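PDB 1YC9: multidrug resistance protein from Vibrio cholerae, which probably serves as the outer-membrane exit duct of a multidrug efflux system, like other members of the outer membrane factor family. Local coordinates for residues Phe72-Ser83 with Trp98-Gln109; Pro285-Gln296 with Asn308-Leu319. The protein carries 1 engineered substitution. All coordinates share one frame; numbering follows the deposited sequence.

Contact 1: Phe72-Ser83 with Trp98-Gln109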
loop_
_atom_site.group_PDB
_atom_site.type_symbol
_atom_site.label_atom_id
_atom_site.label_comp_id
_atom_site.label_asym_id
_atom_site.label_seq_id
_atom_site.Cartn_x
_atom_site.Cartn_y
_atom_site.Cartn_z
ATOM N N PHE A 72 -3.672 0.237 -41.485
ATOM C CA PHE A 72 -5.045 0.175 -41.976
ATOM C C PHE A 72 -5.786 -1.082 -41.401
ATOM O O PHE A 72 -5.158 -1.981 -40.849
ATOM C CB PHE A 72 -5.148 0.289 -43.466
ATOM C CG PHE A 72 -4.305 -0.668 -44.246
ATOM C CD1 PHE A 72 -4.554 -2.008 -44.228
ATOM C CD2 PHE A 72 -3.319 -0.199 -45.054
ATOM C CE1 PHE A 72 -3.819 -2.889 -44.998
ATOM C CE2 PHE A 72 -2.595 -1.045 -45.816
ATOM C CZ PHE A 72 -2.816 -2.389 -45.798
ATOM N N ASP A 73 -7.108 -1.070 -41.512
ATOM C CA ASP A 73 -8.014 -2.114 -40.998
ATOM C C ASP A 73 -8.865 -2.600 -42.140
ATOM O O ASP A 73 -9.344 -1.801 -42.984
ATOM C CB ASP A 73 -8.936 -1.525 -39.937
ATOM C CG ASP A 73 -8.371 -1.643 -38.566
ATOM O OD1 ASP A 73 -7.344 -1.028 -38.347
ATOM O OD2 ASP A 73 -8.827 -2.370 -37.656
ATOM N N LEU A 74 -9.104 -3.905 -42.206
ATOM C CA LEU A 74 -9.837 -4.507 -43.259
ATOM C C LEU A 74 -10.832 -5.478 -42.521
ATOM O O LEU A 74 -10.486 -6.124 -41.538
ATOM C CB LEU A 74 -8.946 -5.371 -44.143
ATOM C CG LEU A 74 -7.978 -4.585 -45.066
ATOM C CD1 LEU A 74 -6.766 -5.434 -45.605
ATOM C CD2 LEU A 74 -8.865 -4.042 -46.201
ATOM N N GLY A 75 -12.020 -5.519 -43.064
ATOM C CA GLY A 75 -13.084 -6.362 -42.535
ATOM C C GLY A 75 -14.071 -6.771 -43.589
ATOM O O GLY A 75 -14.147 -6.177 -44.643
ATOM N N LEU A 76 -14.799 -7.884 -43.350
ATOM C CA LEU A 76 -15.823 -8.315 -44.252
ATOM C C LEU A 76 -17.153 -8.114 -43.530
ATOM O O LEU A 76 -17.228 -8.404 -42.351
ATOM C CB LEU A 76 -15.652 -9.793 -44.567
ATOM C CG LEU A 76 -16.711 -10.537 -45.365
ATOM C CD1 LEU A 76 -16.172 -11.890 -45.774
ATOM C CD2 LEU A 76 -18.012 -10.788 -44.461
ATOM N N ALA A 77 -18.110 -7.573 -44.250
ATOM C CA ALA A 77 -19.447 -7.272 -43.740
ATOM C C ALA A 77 -20.458 -7.906 -44.664
ATOM O O ALA A 77 -20.307 -7.908 -45.864
ATOM C CB ALA A 77 -19.640 -5.840 -43.685
ATOM N N ALA A 78 -21.504 -8.523 -44.118
ATOM C CA ALA A 78 -22.583 -8.971 -44.957
ATOM C C ALA A 78 -23.870 -8.801 -44.164
ATOM O O ALA A 78 -23.842 -8.707 -42.941
ATOM C CB ALA A 78 -22.390 -10.421 -45.384
ATOM N N SER A 79 -24.947 -8.692 -44.891
ATOM C CA SER A 79 -26.294 -8.472 -44.294
ATOM C C SER A 79 -27.351 -8.990 -45.205
ATOM O O SER A 79 -27.193 -9.110 -46.417
ATOM C CB SER A 79 -26.480 -6.958 -44.027
ATOM O OG SER A 79 -26.686 -6.279 -45.240
ATOM N N ALA A 80 -28.475 -9.445 -44.614
ATOM C CA ALA A 80 -29.647 -9.765 -45.379
ATOM C C ALA A 80 -30.784 -9.183 -44.563
ATOM O O ALA A 80 -30.802 -9.376 -43.366
ATOM C CB ALA A 80 -29.861 -11.292 -45.511
ATOM N N THR A 81 -31.639 -8.463 -45.230
ATOM C CA THR A 81 -32.667 -7.661 -44.586
ATOM C C THR A 81 -33.949 -7.788 -45.313
ATOM O O THR A 81 -34.010 -7.647 -46.498
ATOM C CB THR A 81 -32.219 -6.172 -44.626
ATOM O OG1 THR A 81 -30.931 -6.057 -44.032
ATOM C CG2 THR A 81 -33.080 -5.319 -43.705
ATOM N N GLU A 82 -35.043 -7.965 -44.547
ATOM C CA GLU A 82 -36.368 -7.803 -45.046
ATOM C C GLU A 82 -36.837 -6.425 -44.564
ATOM O O GLU A 82 -36.756 -6.130 -43.405
ATOM C CB GLU A 82 -37.347 -8.865 -44.500
ATOM C CG GLU A 82 -38.633 -8.954 -45.299
ATOM C CD GLU A 82 -38.467 -9.671 -46.649
ATOM O OE1 GLU A 82 -37.403 -10.192 -46.891
ATOM O OE2 GLU A 82 -39.399 -9.664 -47.463
ATOM N N SER A 83 -37.233 -5.608 -45.505
ATOM C CA SER A 83 -37.485 -4.183 -45.250
ATOM C C SER A 83 -38.696 -3.692 -46.018
ATOM O O SER A 83 -38.898 -3.995 -47.195
ATOM C CB SER A 83 -36.239 -3.410 -45.683
ATOM O OG SER A 83 -36.500 -2.035 -45.899
ATOM N N TRP A 98 -42.891 -5.469 -48.272
ATOM C CA TRP A 98 -41.724 -5.975 -47.584
ATOM C C TRP A 98 -40.902 -6.683 -48.631
ATOM O O TRP A 98 -41.436 -7.562 -49.351
ATOM C CB TRP A 98 -42.069 -6.938 -46.428
ATOM C CG TRP A 98 -42.581 -6.164 -45.286
ATOM C CD1 TRP A 98 -43.812 -5.616 -45.212
ATOM C CD2 TRP A 98 -41.926 -5.868 -44.091
ATOM N NE1 TRP A 98 -43.949 -4.969 -44.019
ATOM C CE2 TRP A 98 -42.818 -5.141 -43.292
ATOM C CE3 TRP A 98 -40.699 -6.195 -43.544
ATOM C CZ2 TRP A 98 -42.462 -4.643 -42.075
ATOM C CZ3 TRP A 98 -40.365 -5.723 -42.304
ATOM C CH2 TRP A 98 -41.264 -4.972 -41.574
ATOM N N ASN A 99 -39.640 -6.296 -48.749
ATOM C CA ASN A 99 -38.723 -6.931 -49.710
ATOM C C ASN A 99 -37.420 -7.335 -49.100
ATOM O O ASN A 99 -37.055 -6.860 -48.108
ATOM C CB ASN A 99 -38.517 -5.999 -50.898
ATOM C CG ASN A 99 -39.822 -5.655 -51.588
ATOM O OD1 ASN A 99 -40.403 -4.591 -51.355
ATOM N ND2 ASN A 99 -40.292 -6.549 -52.458
ATOM N N ASP A 100 -36.721 -8.316 -49.714
ATOM C CA ASP A 100 -35.467 -8.771 -49.221
ATOM C C ASP A 100 -34.288 -8.050 -49.965
ATOM O O ASP A 100 -34.374 -7.785 -51.164
ATOM C CB ASP A 100 -35.322 -10.286 -49.418
ATOM C CG ASP A 100 -35.513 -10.730 -50.799
ATOM O OD1 ASP A 100 -36.546 -10.426 -51.450
ATOM O OD2 ASP A 100 -34.641 -11.526 -51.331
ATOM N N TYR A 101 -33.280 -7.755 -49.181
ATOM C CA TYR A 101 -32.059 -7.046 -49.644
ATOM C C TYR A 101 -30.890 -7.778 -49.130
ATOM O O TYR A 101 -30.907 -8.364 -48.035
ATOM C CB TYR A 101 -32.062 -5.660 -49.061
ATOM C CG TYR A 101 -33.190 -4.805 -49.527
ATOM C CD1 TYR A 101 -34.415 -4.814 -48.876
ATOM C CD2 TYR A 101 -33.020 -3.879 -50.532
ATOM C CE1 TYR A 101 -35.445 -4.049 -49.326
ATOM C CE2 TYR A 101 -34.040 -3.045 -50.963
ATOM C CZ TYR A 101 -35.281 -3.128 -50.349
ATOM O OH TYR A 101 -36.301 -2.276 -50.753
ATOM N N GLY A 102 -29.747 -7.717 -49.834
ATOM C CA GLY A 102 -28.587 -8.292 -49.263
ATOM C C GLY A 102 -27.364 -7.401 -49.601
ATOM O O GLY A 102 -27.422 -6.610 -50.577
ATOM N N THR A 103 -26.370 -7.534 -48.768
ATOM C CA THR A 103 -25.072 -6.905 -49.042
ATOM C C THR A 103 -23.946 -7.825 -48.666
ATOM O O THR A 103 -24.062 -8.727 -47.773
ATOM C CB THR A 103 -24.897 -5.590 -48.281
ATOM O OG1 THR A 103 -24.710 -5.809 -46.868
ATOM C CG2 THR A 103 -26.030 -4.673 -48.408
ATOM N N LEU A 104 -22.783 -7.645 -49.331
ATOM C CA LEU A 104 -21.626 -8.401 -48.933
ATOM C C LEU A 104 -20.454 -7.517 -49.437
ATOM O O LEU A 104 -20.407 -7.260 -50.623
ATOM C CB LEU A 104 -21.609 -9.750 -49.675
ATOM C CG LEU A 104 -20.318 -10.537 -49.622
ATOM C CD1 LEU A 104 -19.990 -10.931 -48.147
ATOM C CD2 LEU A 104 -20.411 -11.776 -50.510
ATOM N N THR A 105 -19.669 -7.002 -48.480
ATOM C CA THR A 105 -18.624 -6.023 -48.789
ATOM C C THR A 105 -17.349 -6.297 -48.017
ATOM O O THR A 105 -17.324 -6.889 -46.909
ATOM C CB THR A 105 -19.070 -4.596 -48.474
ATOM O OG1 THR A 105 -19.375 -4.490 -47.070
ATOM C CG2 THR A 105 -20.334 -4.212 -49.259
ATOM N N LEU A 106 -16.258 -5.836 -48.639
ATOM C CA LEU A 106 -14.969 -5.741 -48.010
ATOM C C LEU A 106 -14.816 -4.255 -47.661
ATOM O O LEU A 106 -15.047 -3.426 -48.511
ATOM C CB LEU A 106 -13.912 -6.182 -49.037
ATOM C CG LEU A 106 -12.464 -6.178 -48.575
ATOM C CD1 LEU A 106 -12.250 -7.059 -47.404
ATOM C CD2 LEU A 106 -11.602 -6.649 -49.763
ATOM N N ASN A 107 -14.446 -3.953 -46.427
ATOM C CA ASN A 107 -14.425 -2.606 -45.914
ATOM C C ASN A 107 -12.985 -2.331 -45.453
ATOM O O ASN A 107 -12.302 -3.211 -44.902
ATOM C CB ASN A 107 -15.324 -2.499 -44.677
ATOM C CG ASN A 107 -16.808 -2.669 -44.978
ATOM O OD1 ASN A 107 -17.219 -2.943 -46.095
ATOM N ND2 ASN A 107 -17.636 -2.525 -43.927
ATOM N N PHE A 108 -12.577 -1.072 -45.588
ATOM C CA PHE A 108 -11.237 -0.651 -45.356
ATOM C C PHE A 108 -11.280 0.713 -44.674
ATOM O O PHE A 108 -12.059 1.577 -45.066
ATOM C CB PHE A 108 -10.549 -0.515 -46.669
ATOM C CG PHE A 108 -9.239 0.206 -46.598
ATOM C CD1 PHE A 108 -8.060 -0.505 -46.457
ATOM C CD2 PHE A 108 -9.183 1.586 -46.707
ATOM C CE1 PHE A 108 -6.844 0.154 -46.437
ATOM C CE2 PHE A 108 -7.963 2.246 -46.653
ATOM C CZ PHE A 108 -6.806 1.523 -46.530
ATOM N N GLN A 109 -10.448 0.893 -43.676
ATOM C CA GLN A 109 -10.277 2.205 -43.040
ATOM C C GLN A 109 -8.810 2.454 -42.706
ATOM O O GLN A 109 -8.105 1.553 -42.288
ATOM C CB GLN A 109 -11.137 2.297 -41.803
ATOM C CG GLN A 109 -11.165 3.651 -41.145
ATOM C CD GLN A 109 -12.522 3.833 -40.467
ATOM O OE1 GLN A 109 -13.406 4.510 -41.007
ATOM N NE2 GLN A 109 -12.725 3.125 -39.375
HETATM O O HOH W 1 -8.052 1.951 -39.325
HETATM O O HOH W 2 -29.233 -6.110 -46.322
HETATM O O HOH W 3 -38.691 -2.601 -49.545
#
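Phe108 lies across the start of strand 73-83, against Phe72 and Leu74. Its CG stands anti to the backbone N (chi1 167°), which carries the ring toward the partner strand. CB passes Leu74 CD2 at 3.9 Å; further out that same methyl comes to the ring edge, 3.6 Å from Phe108 CD1. CE1 reaches 3.4 Å from Phe72 CB, and CZ also touches that carbon. The two phenyl planes meet obliquely, at 46°. The backbones beneath form a regular antiparallel pair, part of the four strands this subunit gives to the trimeric transmembrane barrel of outer membrane factors. Leu76, Ala78, Leu104 and Leu106 continue the apolar face, where octyl glucoside touches Leu106, as expected of a lipid-facing surface. The other face is more polar. Ser79 OG and Thr103 OG1 sit 2.6 Å apart in a short hydrogen bond, and one water links Ser79 OG (2.8 Å) to Thr81 OG1 (2.9 Å). Tyr101 lays its ring edge beside Thr81 O, while its OH holds a second water that also lies within hydrogen-bonding distance of Ser83 O. Phe298 meets the Tyr101 ring edge-to-face, and Asp73 OD2 salt-bridges Arg326 of the second subunit.

Contact 2: Pro285-Gln296 with Asn308-Leu319. With BOG (octyl beta-D-glucopyranoside), chain B.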
loop_
_atom_site.group_PDB
_atom_site.type_symbol
_atom_site.label_atom_id
_atom_site.label_comp_id
_atom_site.label_asym_id
_atom_site.label_seq_id
_atom_site.Cartn_x
_atom_site.Cartn_y
_atom_site.Cartn_z
ATOM N N PRO A 285 -7.146 19.035 -37.576
ATOM C CA PRO A 285 -8.046 18.234 -38.395
ATOM C C PRO A 285 -7.627 16.768 -38.430
ATOM O O PRO A 285 -6.456 16.479 -38.503
ATOM C CB PRO A 285 -7.974 18.881 -39.762
ATOM C CG PRO A 285 -7.278 20.239 -39.624
ATOM C CD PRO A 285 -6.553 20.176 -38.327
ATOM N N ASP A 286 -8.572 15.875 -38.282
ATOM C CA ASP A 286 -8.312 14.461 -38.478
ATOM C C ASP A 286 -8.705 14.006 -39.879
ATOM O O ASP A 286 -9.844 14.156 -40.279
ATOM C CB ASP A 286 -9.127 13.725 -37.450
ATOM C CG ASP A 286 -8.497 12.463 -37.078
ATOM O OD1 ASP A 286 -8.407 12.140 -35.850
ATOM O OD2 ASP A 286 -8.015 11.764 -38.015
ATOM N N VAL A 287 -7.749 13.416 -40.648
ATOM C CA VAL A 287 -8.005 13.055 -42.020
ATOM C C VAL A 287 -7.940 11.508 -42.108
ATOM O O VAL A 287 -6.993 10.907 -41.597
ATOM C CB VAL A 287 -7.017 13.653 -43.015
ATOM C CG1 VAL A 287 -7.410 13.255 -44.454
ATOM C CG2 VAL A 287 -6.966 15.164 -42.883
ATOM N N THR A 288 -8.998 10.917 -42.647
ATOM C CA THR A 288 -9.146 9.459 -42.672
ATOM C C THR A 288 -9.401 9.081 -44.120
ATOM O O THR A 288 -9.593 9.955 -45.003
ATOM C CB THR A 288 -10.261 8.997 -41.738
ATOM O OG1 THR A 288 -11.410 9.789 -42.032
ATOM C CG2 THR A 288 -9.936 9.297 -40.276
ATOM N N LEU A 289 -9.232 7.801 -44.421
ATOM C CA LEU A 289 -9.538 7.284 -45.710
ATOM C C LEU A 289 -10.386 6.023 -45.464
ATOM O O LEU A 289 -10.078 5.222 -44.548
ATOM C CB LEU A 289 -8.264 6.897 -46.427
ATOM C CG LEU A 289 -8.377 6.351 -47.835
ATOM C CD1 LEU A 289 -8.743 7.354 -48.884
ATOM C CD2 LEU A 289 -6.936 5.828 -48.167
ATOM N N SER A 290 -11.468 5.905 -46.222
ATOM C CA SER A 290 -12.365 4.740 -46.135
ATOM C C SER A 290 -12.624 4.240 -47.525
ATOM O O SER A 290 -12.610 4.984 -48.509
ATOM C CB SER A 290 -13.758 5.142 -45.513
ATOM O OG SER A 290 -13.503 5.447 -44.165
ATOM N N ALA A 291 -12.929 2.958 -47.618
ATOM C CA ALA A 291 -13.268 2.394 -48.860
ATOM C C ALA A 291 -14.051 1.094 -48.628
ATOM O O ALA A 291 -13.937 0.469 -47.573
ATOM C CB ALA A 291 -11.994 2.112 -49.728
ATOM N N PHE A 292 -14.807 0.727 -49.638
ATOM C CA PHE A 292 -15.421 -0.598 -49.678
ATOM C C PHE A 292 -15.635 -1.052 -51.059
ATOM O O PHE A 292 -15.645 -0.261 -52.007
ATOM C CB PHE A 292 -16.779 -0.581 -48.880
ATOM C CG PHE A 292 -17.937 -0.111 -49.644
ATOM C CD1 PHE A 292 -18.790 -1.025 -50.309
ATOM C CD2 PHE A 292 -18.259 1.229 -49.697
ATOM C CE1 PHE A 292 -19.879 -0.589 -51.023
ATOM C CE2 PHE A 292 -19.383 1.641 -50.354
ATOM C CZ PHE A 292 -20.162 0.786 -51.037
ATOM N N ILE A 293 -15.818 -2.373 -51.222
ATOM C CA ILE A 293 -16.171 -2.935 -52.465
ATOM C C ILE A 293 -16.986 -4.164 -52.164
ATOM O O ILE A 293 -16.714 -4.833 -51.214
ATOM C CB ILE A 293 -14.881 -3.397 -53.267
ATOM C CG1 ILE A 293 -15.226 -3.783 -54.695
ATOM C CG2 ILE A 293 -14.163 -4.466 -52.515
ATOM C CD1 ILE A 293 -15.951 -2.773 -55.565
ATOM N N GLY A 294 -17.922 -4.427 -53.000
ATOM C CA GLY A 294 -18.806 -5.590 -52.832
ATOM C C GLY A 294 -20.041 -5.527 -53.679
ATOM O O GLY A 294 -20.085 -5.068 -54.799
ATOM N N TYR A 295 -21.110 -6.154 -53.144
ATOM C CA TYR A 295 -22.355 -6.354 -53.791
ATOM C C TYR A 295 -23.508 -5.886 -52.848
ATOM O O TYR A 295 -23.399 -6.031 -51.641
ATOM C CB TYR A 295 -22.607 -7.830 -53.911
ATOM C CG TYR A 295 -21.456 -8.553 -54.652
ATOM C CD1 TYR A 295 -20.423 -9.120 -53.929
ATOM C CD2 TYR A 295 -21.472 -8.659 -56.014
ATOM C CE1 TYR A 295 -19.410 -9.811 -54.567
ATOM C CE2 TYR A 295 -20.460 -9.382 -56.677
ATOM C CZ TYR A 295 -19.467 -9.940 -55.930
ATOM O OH TYR A 295 -18.449 -10.648 -56.498
ATOM N N GLN A 296 -24.475 -5.274 -53.467
ATOM C CA GLN A 296 -25.724 -4.828 -52.808
ATOM C C GLN A 296 -26.831 -5.091 -53.792
ATOM O O GLN A 296 -26.782 -4.724 -54.967
ATOM C CB GLN A 296 -25.615 -3.343 -52.437
ATOM C CG GLN A 296 -24.551 -3.018 -51.436
ATOM C CD GLN A 296 -24.315 -1.527 -51.289
ATOM O OE1 GLN A 296 -24.623 -0.765 -52.195
ATOM N NE2 GLN A 296 -23.838 -1.125 -50.138
ATOM N N ASN A 308 -24.766 -4.958 -59.878
ATOM C CA ASN A 308 -25.041 -4.881 -58.442
ATOM C C ASN A 308 -23.830 -4.827 -57.616
ATOM O O ASN A 308 -23.879 -4.903 -56.401
ATOM C CB ASN A 308 -25.992 -6.021 -57.985
ATOM C CG ASN A 308 -27.374 -5.861 -58.581
ATOM O OD1 ASN A 308 -27.664 -4.856 -59.201
ATOM N ND2 ASN A 308 -28.259 -6.863 -58.351
ATOM N N ASP A 309 -22.649 -4.640 -58.260
ATOM C CA ASP A 309 -21.528 -4.295 -57.491
ATOM C C ASP A 309 -21.655 -2.849 -57.054
ATOM O O ASP A 309 -22.314 -2.031 -57.684
ATOM C CB ASP A 309 -20.189 -4.450 -58.266
ATOM C CG ASP A 309 -20.188 -3.837 -59.587
ATOM O OD1 ASP A 309 -21.173 -3.621 -60.299
ATOM O OD2 ASP A 309 -19.026 -3.612 -60.126
ATOM N N ALA A 310 -21.021 -2.583 -55.943
ATOM C CA ALA A 310 -20.967 -1.230 -55.343
ATOM C C ALA A 310 -19.628 -1.054 -54.680
ATOM O O ALA A 310 -19.051 -1.943 -54.114
ATOM C CB ALA A 310 -22.048 -1.014 -54.332
ATOM N N GLY A 311 -19.156 0.183 -54.665
ATOM C CA GLY A 311 -17.903 0.461 -54.057
ATOM C C GLY A 311 -17.699 1.949 -53.901
ATOM O O GLY A 311 -18.407 2.721 -54.528
ATOM N N ALA A 312 -16.780 2.264 -53.058
ATOM C CA ALA A 312 -16.381 3.641 -52.836
ATOM C C ALA A 312 -15.023 3.799 -52.216
ATOM O O ALA A 312 -14.539 2.942 -51.509
ATOM C CB ALA A 312 -17.468 4.323 -51.955
ATOM N N ILE A 313 -14.375 4.945 -52.475
ATOM C CA ILE A 313 -13.199 5.297 -51.799
ATOM C C ILE A 313 -13.185 6.804 -51.601
ATOM O O ILE A 313 -13.516 7.538 -52.516
ATOM C CB ILE A 313 -11.897 4.921 -52.626
ATOM C CG1 ILE A 313 -10.699 5.282 -51.821
ATOM C CG2 ILE A 313 -11.969 5.417 -53.986
ATOM C CD1 ILE A 313 -9.484 4.502 -52.202
ATOM N N GLY A 314 -12.671 7.217 -50.476
ATOM C CA GLY A 314 -12.338 8.629 -50.310
ATOM C C GLY A 314 -11.904 9.080 -48.956
ATOM O O GLY A 314 -12.122 8.431 -47.929
ATOM N N PRO A 315 -11.222 10.206 -48.956
ATOM C CA PRO A 315 -10.784 10.821 -47.712
ATOM C C PRO A 315 -11.961 11.590 -47.060
ATOM O O PRO A 315 -12.884 12.019 -47.791
ATOM C CB PRO A 315 -9.673 11.749 -48.181
ATOM C CG PRO A 315 -10.099 12.162 -49.491
ATOM C CD PRO A 315 -10.777 10.980 -50.134
ATOM N N ALA A 316 -11.943 11.675 -45.738
ATOM C CA ALA A 316 -12.878 12.546 -44.969
ATOM C C ALA A 316 -11.992 13.364 -44.030
ATOM O O ALA A 316 -10.916 12.932 -43.621
ATOM C CB ALA A 316 -13.872 11.736 -44.209
ATOM N N ILE A 317 -12.426 14.563 -43.640
ATOM C CA ILE A 317 -11.644 15.326 -42.675
ATOM C C ILE A 317 -12.672 15.799 -41.631
ATOM O O ILE A 317 -13.800 16.023 -41.988
ATOM C CB ILE A 317 -10.901 16.479 -43.388
ATOM C CG1 ILE A 317 -10.163 17.367 -42.401
ATOM C CG2 ILE A 317 -11.866 17.383 -44.158
ATOM C CD1 ILE A 317 -9.087 18.186 -43.029
ATOM N N TYR A 318 -12.294 15.786 -40.372
ATOM C CA TYR A 318 -13.094 16.327 -39.283
ATOM C C TYR A 318 -12.209 17.291 -38.519
ATOM O O TYR A 318 -11.085 16.964 -38.152
ATOM C CB TYR A 318 -13.630 15.220 -38.381
ATOM C CG TYR A 318 -14.594 15.812 -37.332
ATOM C CD1 TYR A 318 -15.868 16.268 -37.721
ATOM C CD2 TYR A 318 -14.183 16.038 -36.031
ATOM C CE1 TYR A 318 -16.724 16.866 -36.802
ATOM C CE2 TYR A 318 -15.026 16.660 -35.109
ATOM C CZ TYR A 318 -16.297 17.058 -35.505
ATOM O OH TYR A 318 -17.134 17.659 -34.575
ATOM N N LEU A 319 -12.707 18.489 -38.224
ATOM C CA LEU A 319 -11.973 19.461 -37.472
ATOM C C LEU A 319 -12.975 19.945 -36.356
ATOM O O LEU A 319 -13.963 20.542 -36.686
ATOM C CB LEU A 319 -11.617 20.642 -38.315
ATOM C CG LEU A 319 -11.037 21.847 -37.599
ATOM C CD1 LEU A 319 -9.833 21.500 -36.772
ATOM C CD2 LEU A 319 -10.773 23.052 -38.496
HETATM C C1 BOG B . -17.769 -7.891 -59.401
HETATM O O1 BOG B . -16.980 -7.578 -58.328
HETATM C C2 BOG B . -16.984 -8.116 -60.729
HETATM O O2 BOG B . -15.722 -7.410 -60.796
HETATM C C3 BOG B . -17.915 -8.044 -61.891
HETATM O O3 BOG B . -17.326 -8.351 -63.122
HETATM C C4 BOG B . -19.426 -7.993 -61.801
HETATM O O4 BOG B . -20.182 -7.372 -62.825
HETATM C C5 BOG B . -19.964 -7.621 -60.413
HETATM O O5 BOG B . -19.151 -7.595 -59.327
HETATM C C6 BOG B . -21.456 -7.858 -60.123
HETATM O O6 BOG B . -21.484 -9.328 -60.196
HETATM C "C1'" BOG B . -17.475 -7.037 -57.106
HETATM C "C2'" BOG B . -16.741 -7.609 -55.947
HETATM C "C3'" BOG B . -15.221 -7.622 -56.105
HETATM C "C4'" BOG B . -14.529 -8.059 -54.840
HETATM C "C5'" BOG B . -13.035 -8.042 -55.018
HETATM C "C6'" BOG B . -12.259 -8.161 -53.703
HETATM C "C7'" BOG B . -11.987 -9.591 -53.276
HETATM C "C8'" BOG B . -10.993 -9.617 -52.118
#
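Strands 286-296 and 309-319 run antiparallel, 152° between their directions, joined by backbone hydrogen bonds from Asp286-Tyr318 to Gln296-Asn308. Phe292 has CG between its backbone N and carbonyl carbon (chi1 84°), which folds the ring across the partner strand. One face covers Gly311: the CA lies 3.9 Å from the ring centroid and 17° off its normal, a CH-pi contact. The ring's two sides pack on the flanking alanines, CE2 at 3.7 Å from Ala312 CB and CE1 at 4.0 Å from Ala310 CB. On the opposite face of the sheet Ile293 extends CD1 to 3.5 Å from Ala310 O. Farther along, Ile317 CD1 touches both Pro285 CB (3.5 Å) and Val287 CG2 (3.7 Å). Tyr295 takes the detergent: CE2 approaches the sugar O5 at 3.5 Å, and the phenol OH lies beside the first carbons of the octyl chain. Asp309 CB also touches O5, while its OD1 salt-bridges Lys84 of the third subunit. The two consecutive strands form the chain's second beta hairpin, and its outer strand, through Ile317 and Tyr318 among others, carries the sheet into that subunit, as in the TolC-like channels.

Both contacts are surface contacts, far from the chain's centre and its long helices, and each pairs two neighbouring strands of one four-stranded antiparallel sheet. They meet where strand 98-111 borders strand 286-298, with Leu104 and Leu106 probably hydrogen-bonded through their backbones to Tyr295 and Ile293. The outer strands face other copies: 72-83 extends the sheet into the second subunit, 308-319 into the third. On the face of Ser79 and Phe292 the chemistry differs: hydroxyls and waters in contact 1, mostly aromatic and small apolar groups in contact 2. The other, largely apolar face is continuous between the two contacts, and detergent binds along it in both.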